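Local coordinates for carboxymuconolactone decarboxylase family protein (Thermotoga maritima, PDB 1VKE) that belongs to the carboxymuconolactone decarboxylase family and possibly takes part in the antioxidative response, perhaps with a peroxiredoxin-like activity, at the interface of chains A and B. Coordinates in Å, arbitrary orientation; residue numbers count along the deposited sequence, not the author numbering. Chains: chain A/B, carboxymuconolactone decarboxylase family protein.

The interface of chains A and B. Residues chain A 104-105, 108; chain B 40, 44, 74.
A:Ser105 meets B:Asp44 and B:Phe40 between two copies of this carboxymuconolactone decarboxylase family protein. The deposited assembly holds six copies; this contact may belong to the biological oligomer, which the structure alone does not show. Nearby is B:Cys74 of the CXXC motif, which can form a disulfide with B:Cys71, probably the redox-active pair. Its SG is 4.3 Å from O of A:Ser105. The serine opens the 3-10 helix 105-107 of chain A. Its two partners lie one turn apart on helix 35-46 of chain B. B:Asp44 has CG anti to the backbone N (chi1 -171°), which sends the carboxylate out toward chain A. Its OD1 stops 3.5 Å from CB of A:Ser105. The serine hydroxyl OG is 3.6 Å from the same OD1, too long for a hydrogen bond. OD2 also lies near the serine CB and meets CD1 of A:Ile108 tip to tip, at 4.0 Å. An alanine in place of B:Asp44 would probably leave a gap beside the serine CB and the isoleucine tip. B:Phe40 also holds CG anti to its backbone N (chi1 -179°), and its ring points at the start of the 3-10 helix of chain A, with CE1 and CZ leading. CB of A:Ser105 sits at the ring edge, in plane, 3.9 Å from CE1. CZ reaches the backbone, 3.5 Å from N of A:Ser105. A:Ile108 brings CD1 to 3.9 Å from CE1 of B:Phe40.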
loop_
_atom_site.group_PDB
_atom_site.type_symbol
_atom_site.label_atom_id
_atom_site.label_comp_id
_atom_site.label_asym_id
_atom_site.label_seq_id
_atom_site.Cartn_x
_atom_site.Cartn_y
_atom_site.Cartn_z
ATOM N N GLY A 104 -10.408 3.630 4.450
ATOM C CA GLY A 104 -11.455 2.997 3.642
ATOM C C GLY A 104 -11.983 1.704 4.171
ATOM O O GLY A 104 -11.504 1.184 5.183
ATOM N N SER A 105 -12.967 1.156 3.466
ATOM C CA SER A 105 -13.580 -0.086 3.859
ATOM C C SER A 105 -12.639 -1.264 3.879
ATOM O O SER A 105 -12.932 -2.227 4.550
ATOM C CB SER A 105 -14.840 -0.384 3.041
ATOM O OG SER A 105 -14.518 -0.761 1.725
ATOM N N ILE A 108 -11.847 -2.544 7.251
ATOM C CA ILE A 108 -12.862 -3.219 8.095
ATOM C C ILE A 108 -12.430 -4.587 8.666
ATOM O O ILE A 108 -12.615 -4.808 9.865
ATOM C CB ILE A 108 -14.278 -3.260 7.425
ATOM C CG1 ILE A 108 -14.827 -1.827 7.401
ATOM C CG2 ILE A 108 -15.229 -4.237 8.154
ATOM C CD1 ILE A 108 -16.136 -1.704 6.676
ATOM N N PHE B 40 -20.346 5.000 8.704
ATOM C CA PHE B 40 -19.414 4.510 7.696
ATOM C C PHE B 40 -19.906 3.189 7.108
ATOM O O PHE B 40 -19.914 3.026 5.861
ATOM C CB PHE B 40 -17.996 4.278 8.250
ATOM C CG PHE B 40 -17.041 3.801 7.160
ATOM C CD1 PHE B 40 -17.037 2.475 6.738
ATOM C CD2 PHE B 40 -16.277 4.689 6.516
ATOM C CE1 PHE B 40 -16.218 2.069 5.672
ATOM C CE2 PHE B 40 -15.463 4.317 5.488
ATOM C CZ PHE B 40 -15.414 3.009 5.045
ATOM N N ASP B 44 -20.904 2.327 3.204
ATOM C CA ASP B 44 -20.325 1.179 2.514
ATOM C C ASP B 44 -21.413 0.321 1.847
ATOM O O ASP B 44 -21.271 -0.119 0.706
ATOM C CB ASP B 44 -19.539 0.356 3.516
ATOM C CG ASP B 44 -18.707 -0.746 2.893
ATOM O OD1 ASP B 44 -18.158 -0.572 1.795
ATOM O OD2 ASP B 44 -18.544 -1.823 3.474
ATOM N N CYS B 74 -12.431 -8.647 1.645
ATOM C CA CYS B 74 -13.183 -7.761 0.750
ATOM C C CYS B 74 -13.380 -8.466 -0.618
ATOM O O CYS B 74 -14.444 -8.439 -1.216
ATOM C CB CYS B 74 -12.438 -6.466 0.479
ATOM S SG CYS B 74 -11.985 -5.575 1.972
#